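Side-chain contacts in transcriptional regulator, GntR family (Ralstonia eutropha, PDB 3IHU), which probably binds DNA as a transcription factor of the GntR family, pairing a winged helix-turn-helix domain with an all-helical FCD domain: residues Gly24-Leu29 / His165-His170; Arg146-Met151 / Thr191-Gly196. All coordinates share one frame; numbering follows the deposited sequence. Where two conformers were deposited one is given.

Interaction 1 of 2, residues Gly24-Leu29 / His165-His170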
ATOM      1  N   GLY A  24       9.586   6.870  -1.644  1.00 25.28           N
ATOM      2  CA  GLY A  24       9.102   8.233  -1.576  1.00 23.87           C
ATOM      3  C   GLY A  24       7.986   8.566  -2.546  1.00 23.23           C
ATOM      4  O   GLY A  24       7.038   9.295  -2.186  1.00 21.44           O
ATOM      5  N   ILE A  25       8.071   8.053  -3.782  1.00 22.46           N
ATOM      6  CA  ILE A  25       7.033   8.356  -4.760  1.00 22.87           C
ATOM      7  C   ILE A  25       5.789   7.517  -4.452  1.00 24.42           C
ATOM      8  O   ILE A  25       4.669   7.975  -4.562  1.00 23.26           O
ATOM      9  CB  ILE A  25       7.524   8.169  -6.189  1.00 23.30           C
ATOM     10  CG1 ILE A  25       8.479   9.324  -6.561  1.00 21.05           C
ATOM     11  CG2 ILE A  25       6.349   8.102  -7.152  1.00 23.14           C
ATOM     12  CD1 ILE A  25       9.300   9.040  -7.814  1.00 22.67           C
HETATM   13  N   MSE A  26       6.002   6.301  -4.010  1.00 25.89           N
HETATM   14  CA  MSE A  26       4.871   5.450  -3.636  1.00 28.05           C
HETATM   15  C   MSE A  26       4.162   5.991  -2.398  1.00 26.94           C
HETATM   16  O   MSE A  26       2.942   6.132  -2.413  1.00 27.02           O
HETATM   17  CB  MSE A  26       5.309   3.985  -3.504  1.00 28.57           C
HETATM   18  CG  MSE A  26       4.912   3.228  -4.794  1.00 32.90           C
HETATM   19 SE   MSE A  26       5.774   1.575  -5.030  0.75 43.55          SE
HETATM   20  CE  MSE A  26       6.372   1.313  -3.193  1.00 35.42           C
ATOM     21  N   SER A  27       4.911   6.374  -1.379  1.00 27.48           N
ATOM     22  CA  SER A  27       4.271   6.991  -0.221  1.00 27.84           C
ATOM     23  C   SER A  27       3.624   8.354  -0.531  1.00 26.38           C
ATOM     24  O   SER A  27       2.508   8.622  -0.068  1.00 25.90           O
ATOM     25  CB  SER A  27       5.224   7.126   0.949  1.00 27.84           C
ATOM     26  OG  SER A  27       6.350   7.865   0.556  1.00 33.27           O
ATOM     27  N   GLY A  28       4.310   9.193  -1.312  1.00 24.18           N
ATOM     28  CA  GLY A  28       3.755  10.468  -1.762  1.00 22.49           C
ATOM     29  C   GLY A  28       2.448  10.337  -2.533  1.00 21.61           C
ATOM     30  O   GLY A  28       1.559  11.164  -2.386  1.00 20.28           O
ATOM     31  N   LEU A  29       2.292   9.284  -3.325  1.00 21.60           N
ATOM     32  CA  LEU A  29       1.036   9.071  -4.056  1.00 21.42           C
ATOM     33  C   LEU A  29      -0.094   8.844  -3.056  1.00 21.16           C
ATOM     34  O   LEU A  29      -1.150   9.426  -3.169  1.00 21.63           O
ATOM     35  CB  LEU A  29       1.135   7.885  -5.039  1.00 22.42           C
ATOM     36  CG  LEU A  29       1.572   8.259  -6.455  1.00 21.10           C
ATOM     37  CD1 LEU A  29       2.144   6.996  -7.193  1.00 21.08           C
ATOM     38  CD2 LEU A  29       0.421   8.934  -7.206  1.00 17.72           C
ATOM     39  N   HIS A 165      -0.286  -2.534  -1.757  1.00 34.85           N
ATOM     40  CA  HIS A 165      -0.616  -1.179  -1.288  1.00 34.76           C
ATOM     41  C   HIS A 165      -1.523  -0.385  -2.241  1.00 32.86           C
ATOM     42  O   HIS A 165      -2.219   0.541  -1.801  1.00 33.21           O
ATOM     43  CB  HIS A 165       0.696  -0.394  -1.054  1.00 35.14           C
ATOM     44  CG  HIS A 165       1.555  -0.973   0.019  1.00 37.38           C
ATOM     45  ND1 HIS A 165       1.113  -1.136   1.311  1.00 39.86           N
ATOM     46  CD2 HIS A 165       2.836  -1.415   0.002  1.00 39.47           C
ATOM     47  CE1 HIS A 165       2.084  -1.642   2.052  1.00 38.62           C
ATOM     48  NE2 HIS A 165       3.136  -1.833   1.276  1.00 40.88           N
HETATM   49  N   MSE A 166      -1.468  -0.731  -3.531  1.00 30.32           N
HETATM   50  CA  MSE A 166      -2.272  -0.078  -4.578  0.60 28.98           C
HETATM   51  C   MSE A 166      -2.213   1.436  -4.603  1.00 27.95           C
HETATM   52  O   MSE A 166      -3.233   2.105  -4.549  1.00 27.01           O
HETATM   53  CB  MSE A 166      -3.726  -0.500  -4.443  0.60 28.49           C
HETATM   54  CG  MSE A 166      -3.947  -1.892  -4.755  0.60 27.37           C
HETATM   55 SE   MSE A 166      -5.808  -2.133  -4.751  0.45 25.13          SE
HETATM   56  CE  MSE A 166      -6.065  -2.520  -2.853  0.60 15.28           C
ATOM     57  N   PRO A 167      -1.005   1.993  -4.706  1.00 27.16           N
ATOM     58  CA  PRO A 167      -0.815   3.454  -4.570  1.00 25.81           C
ATOM     59  C   PRO A 167      -1.554   4.262  -5.612  1.00 25.11           C
ATOM     60  O   PRO A 167      -2.176   5.262  -5.273  1.00 25.38           O
ATOM     61  CB  PRO A 167       0.717   3.641  -4.683  1.00 26.25           C
ATOM     62  CG  PRO A 167       1.255   2.303  -5.194  1.00 26.77           C
ATOM     63  CD  PRO A 167       0.271   1.256  -4.812  1.00 27.33           C
ATOM     64  N   ILE A 168      -1.546   3.826  -6.869  1.00 24.65           N
ATOM     65  CA  ILE A 168      -2.286   4.557  -7.893  1.00 24.55           C
ATOM     66  C   ILE A 168      -3.783   4.533  -7.633  1.00 22.83           C
ATOM     67  O   ILE A 168      -4.403   5.586  -7.646  1.00 23.98           O
ATOM     68  CB  ILE A 168      -2.057   4.080  -9.348  1.00 24.34           C
ATOM     69  CG1 ILE A 168      -0.588   4.082  -9.690  1.00 27.50           C
ATOM     70  CG2 ILE A 168      -2.779   5.050 -10.335  1.00 21.77           C
ATOM     71  CD1 ILE A 168      -0.060   5.451  -9.814  1.00 29.72           C
ATOM     72  N   VAL A 169      -4.344   3.358  -7.386  1.00 22.39           N
ATOM     73  CA  VAL A 169      -5.759   3.200  -7.033  1.00 21.43           C
ATOM     74  C   VAL A 169      -6.126   4.094  -5.826  1.00 22.16           C
ATOM     75  O   VAL A 169      -7.102   4.844  -5.853  1.00 21.69           O
ATOM     76  CB  VAL A 169      -6.095   1.708  -6.724  1.00 22.71           C
ATOM     77  CG1 VAL A 169      -7.558   1.548  -6.294  1.00 21.63           C
ATOM     78  CG2 VAL A 169      -5.816   0.847  -7.922  1.00 21.27           C
ATOM     79  N   HIS A 170      -5.308   4.046  -4.792  1.00 22.91           N
ATOM     80  CA  HIS A 170      -5.519   4.911  -3.606  1.00 24.31           C
ATOM     81  C   HIS A 170      -5.706   6.335  -4.047  1.00 23.39           C
ATOM     82  O   HIS A 170      -6.679   6.959  -3.691  1.00 23.11           O
ATOM     83  CB  HIS A 170      -4.334   4.816  -2.652  1.00 25.31           C
ATOM     84  CG  HIS A 170      -4.579   5.441  -1.315  1.00 28.46           C
ATOM     85  ND1 HIS A 170      -4.646   6.813  -1.130  1.00 31.42           N
ATOM     86  CD2 HIS A 170      -4.763   4.883  -0.097  1.00 28.74           C
ATOM     87  CE1 HIS A 170      -4.875   7.071   0.147  1.00 30.98           C
ATOM     88  NE2 HIS A 170      -4.967   5.917   0.793  1.00 32.65           N
TER
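Leu29 and Pro167 bring the two backbones to their nearest approach, 5.9 Å between CA atoms, and each loses about 70 Å² of surface to the contact. Leu29 CB lies 4.3 Å from Pro167 CB, with both CB atoms directed toward the opposing segment. One turn back, Met26, a selenomethionine, runs alongside the proline ring: its CG is 3.8 Å from Pro167 CG, and the two side chains point the same way. Leu29 CB and the carbonyl oxygen of Met26 thus lie by Pro167 CB, while Met26 CG lies by Pro167 CG. This joins the first helix of the winged helix-turn-helix domain, 17-31, to the FCD domain where the chain breaks between helices 155-165 and 167-172. Met166 makes that break with a positive phi of 50° and is the N-cap residue of the second helix; its O accepts His170 N at 2.9 Å. Ile168 starts out pointing away, but chi1 of -55° sets CG1 anti to the carbonyl carbon, and a second bend at chi2 (-71°) brings CD1 to 3.8 Å from Leu29 CD1. Ile79 of strand 77-79 touches both of these side chains, while Ile68 packs on Leu29 and Pro167.

Interaction 2 of 2, residues Arg146-Met151 / Thr191-Gly196; sequences RTLLEM and TAVLAG
Leu148 and Val193 meet obliquely, each reaching the other through methyl groups. Leu148 CD2 faces the fork of the valine, 4.0 Å from Val193 CG2 and 4.2 Å from Val193 CG1, so a single methyl sits against both branches. The valine torsion accounts for this: CB points toward the other helix, and with CG1 anti to the backbone N (chi1 168°) and CG2 anti to the carbonyl carbon the two methyls are set astride Leu148 CD2. Met151, a selenomethionine one turn beyond Leu148, slants across the same valine. Its chain is extended as far as SE and then bends (chi3 86°), which places CE 4.0 Å from Val193 CG1. The same CE also reaches Leu194 CD2, at 4.3 Å, so the end methyl of Met151 bridges two successive residues. Leu194 starts out across the line to the other segment, and its CD2 comes nearest.

The axes of segments 146-151 and 191-195 run in nearly the same direction, 20° apart, and approach no closer than 12.5 Å; even the nearest CA atoms, those of Leu148 and Val193, are 8.5 Å apart. Only side-chain ends span that separation. Ala105 of helix 84-105 touches Leu148, Met151 and Val193, and Leu118 of helix 112-130 packs on Leu148. Side chains from several helices converging on one apolar interior are what is expected of the helical bundle that forms an FCD domain.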
ATOM      1  N   ARG A 146       3.226  -3.821   7.204  1.00 17.69           N
ATOM      2  CA  ARG A 146       4.560  -4.348   7.446  1.00 19.38           C
ATOM      3  C   ARG A 146       4.607  -5.372   8.600  1.00 18.48           C
ATOM      4  O   ARG A 146       5.285  -6.411   8.523  1.00 17.68           O
ATOM      5  CB  ARG A 146       5.559  -3.192   7.671  1.00 19.52           C
ATOM      6  CG  ARG A 146       6.928  -3.597   8.240  1.00 26.30           C
ATOM      7  CD  ARG A 146       7.665  -4.685   7.427  1.00 35.97           C
ATOM      8  NE  ARG A 146       7.788  -4.338   6.000  1.00 42.59           N
ATOM      9  CZ  ARG A 146       8.831  -3.726   5.434  1.00 44.74           C
ATOM     10  NH1 ARG A 146       9.881  -3.360   6.151  1.00 45.86           N
ATOM     11  NH2 ARG A 146       8.814  -3.475   4.128  1.00 45.90           N
ATOM     12  N   THR A 147       3.855  -5.122   9.663  1.00 18.34           N
ATOM     13  CA  THR A 147       3.803  -6.077  10.779  1.00 17.77           C
ATOM     14  C   THR A 147       3.182  -7.379  10.302  1.00 17.57           C
ATOM     15  O   THR A 147       3.695  -8.472  10.602  1.00 15.08           O
ATOM     16  CB  THR A 147       3.034  -5.477  11.974  1.00 18.32           C
ATOM     17  OG1 THR A 147       3.510  -4.145  12.210  1.00 18.12           O
ATOM     18  CG2 THR A 147       3.218  -6.266  13.193  1.00 17.69           C
ATOM     19  N   LEU A 148       2.106  -7.281   9.520  1.00 17.93           N
ATOM     20  CA  LEU A 148       1.512  -8.486   8.983  1.00 17.97           C
ATOM     21  C   LEU A 148       2.555  -9.245   8.174  1.00 18.60           C
ATOM     22  O   LEU A 148       2.627 -10.487   8.239  1.00 16.80           O
ATOM     23  CB  LEU A 148       0.260  -8.221   8.138  1.00 18.09           C
ATOM     24  CG  LEU A 148      -0.966  -7.695   8.876  1.00 18.11           C
ATOM     25  CD1 LEU A 148      -2.041  -7.312   7.832  1.00 13.23           C
ATOM     26  CD2 LEU A 148      -1.456  -8.738   9.961  1.00 15.85           C
ATOM     27  N   LEU A 149       3.376  -8.505   7.435  1.00 19.42           N
ATOM     28  CA  LEU A 149       4.389  -9.146   6.576  1.00 19.62           C
ATOM     29  C   LEU A 149       5.418  -9.880   7.412  1.00 19.39           C
ATOM     30  O   LEU A 149       5.724 -11.032   7.140  1.00 19.47           O
ATOM     31  CB  LEU A 149       5.062  -8.109   5.695  1.00 19.21           C
ATOM     32  CG  LEU A 149       6.070  -8.629   4.672  1.00 19.62           C
ATOM     33  CD1 LEU A 149       5.444  -9.564   3.582  1.00 21.13           C
ATOM     34  CD2 LEU A 149       6.682  -7.412   4.044  1.00 20.90           C
ATOM     35  N   GLU A 150       5.904  -9.226   8.451  1.00 20.15           N
ATOM     36  CA  GLU A 150       6.930  -9.792   9.313  1.00 21.09           C
ATOM     37  C   GLU A 150       6.412 -11.011  10.021  1.00 19.82           C
ATOM     38  O   GLU A 150       7.157 -11.974  10.214  1.00 20.20           O
ATOM     39  CB  GLU A 150       7.448  -8.775  10.339  1.00 21.63           C
ATOM     40  CG  GLU A 150       8.195  -7.582   9.744  1.00 26.28           C
ATOM     41  CD  GLU A 150       9.294  -8.002   8.740  1.00 31.86           C
ATOM     42  OE1 GLU A 150      10.095  -8.923   9.063  1.00 33.02           O
ATOM     43  OE2 GLU A 150       9.333  -7.427   7.613  1.00 33.06           O
HETATM   44  N   MSE A 151       5.134 -10.985  10.363  1.00 17.92           N
HETATM   45  CA  MSE A 151       4.470 -12.107  11.005  1.00 16.82           C
HETATM   46  C   MSE A 151       4.423 -13.343  10.127  1.00 18.62           C
HETATM   47  O   MSE A 151       4.635 -14.448  10.609  1.00 17.67           O
HETATM   48  CB  MSE A 151       3.041 -11.687  11.443  1.00 17.51           C
HETATM   49  CG  MSE A 151       3.014 -10.906  12.712  1.00 15.43           C
HETATM   50 SE   MSE A 151       1.305 -10.123  13.152  0.75  9.46          SE
HETATM   51  CE  MSE A 151       0.731 -11.795  14.037  1.00 14.36           C
ATOM     52  N   THR A 191      -8.154  -8.739  14.037  1.00 15.10           N
ATOM     53  CA  THR A 191      -8.886  -9.675  14.872  1.00 15.77           C
ATOM     54  C   THR A 191      -8.828 -11.126  14.315  1.00 16.15           C
ATOM     55  O   THR A 191      -8.577 -12.070  15.073  1.00 16.16           O
ATOM     56  CB  THR A 191     -10.297  -9.172  15.109  1.00 15.62           C
ATOM     57  OG1 THR A 191     -10.220  -7.910  15.831  1.00 13.71           O
ATOM     58  CG2 THR A 191     -11.124 -10.196  15.942  1.00 15.37           C
ATOM     59  N   ALA A 192      -8.927 -11.293  12.991  1.00 15.71           N
ATOM     60  CA  ALA A 192      -8.894 -12.629  12.388  1.00 15.43           C
ATOM     61  C   ALA A 192      -7.461 -13.216  12.444  1.00 16.14           C
ATOM     62  O   ALA A 192      -7.228 -14.402  12.783  1.00 16.00           O
ATOM     63  CB  ALA A 192      -9.437 -12.586  10.940  1.00 16.52           C
ATOM     64  N   VAL A 193      -6.480 -12.365  12.184  1.00 15.85           N
ATOM     65  CA  VAL A 193      -5.104 -12.806  12.217  1.00 15.59           C
ATOM     66  C   VAL A 193      -4.731 -13.284  13.602  1.00 16.36           C
ATOM     67  O   VAL A 193      -4.183 -14.390  13.759  1.00 16.85           O
ATOM     68  CB  VAL A 193      -4.157 -11.716  11.725  1.00 14.01           C
ATOM     69  CG1 VAL A 193      -2.733 -12.098  12.044  1.00 15.13           C
ATOM     70  CG2 VAL A 193      -4.376 -11.524  10.168  1.00 13.60           C
ATOM     71  N   LEU A 194      -5.042 -12.445  14.598  1.00 16.47           N
ATOM     72  CA  LEU A 194      -4.673 -12.743  15.975  1.00 17.35           C
ATOM     73  C   LEU A 194      -5.337 -13.984  16.515  1.00 16.99           C
ATOM     74  O   LEU A 194      -4.812 -14.560  17.403  1.00 16.97           O
ATOM     75  CB  LEU A 194      -4.957 -11.545  16.882  1.00 17.80           C
ATOM     76  CG  LEU A 194      -4.046 -10.394  16.522  1.00 18.77           C
ATOM     77  CD1 LEU A 194      -4.320  -9.187  17.414  1.00 20.70           C
ATOM     78  CD2 LEU A 194      -2.614 -10.893  16.621  1.00 21.69           C
ATOM     79  N   ALA A 195      -6.482 -14.369  15.971  1.00 17.83           N
ATOM     80  CA  ALA A 195      -7.175 -15.598  16.344  1.00 19.48           C
ATOM     81  C   ALA A 195      -6.531 -16.869  15.720  1.00 21.00           C
ATOM     82  O   ALA A 195      -6.870 -17.979  16.091  1.00 20.43           O
ATOM     83  CB  ALA A 195      -8.662 -15.514  15.892  1.00 19.50           C
ATOM     84  N   GLY A 196      -5.639 -16.682  14.745  1.00 21.00           N
ATOM     85  CA  GLY A 196      -4.698 -17.709  14.352  1.00 20.58           C
ATOM     86  C   GLY A 196      -5.222 -18.677  13.334  1.00 21.12           C
ATOM     87  O   GLY A 196      -4.471 -19.559  12.924  1.00 20.46           O
TER

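Both contacts are buried and lack hydrogen bonds between their segments, yet they share no helix. Interaction 1, centred 7 Å from the centre of the chain, crosses between the GntR-family domain and the FCD domain. Interaction 2, 16 Å out, stays within the FCD domain, and one of its four touching residues, Leu194, is partly exposed. The buried areas, 229 and 129 Å², agree with the backbones lying closer in interaction 1. A proline ring near the opposing backbone is central there, whereas in interaction 2 methyl groups meet across a wider gap between helices. Their centres are 22 Å apart, and their segments alternate along the chain, helix 167-172 of interaction 1 being followed directly by helix 179-195 of interaction 2.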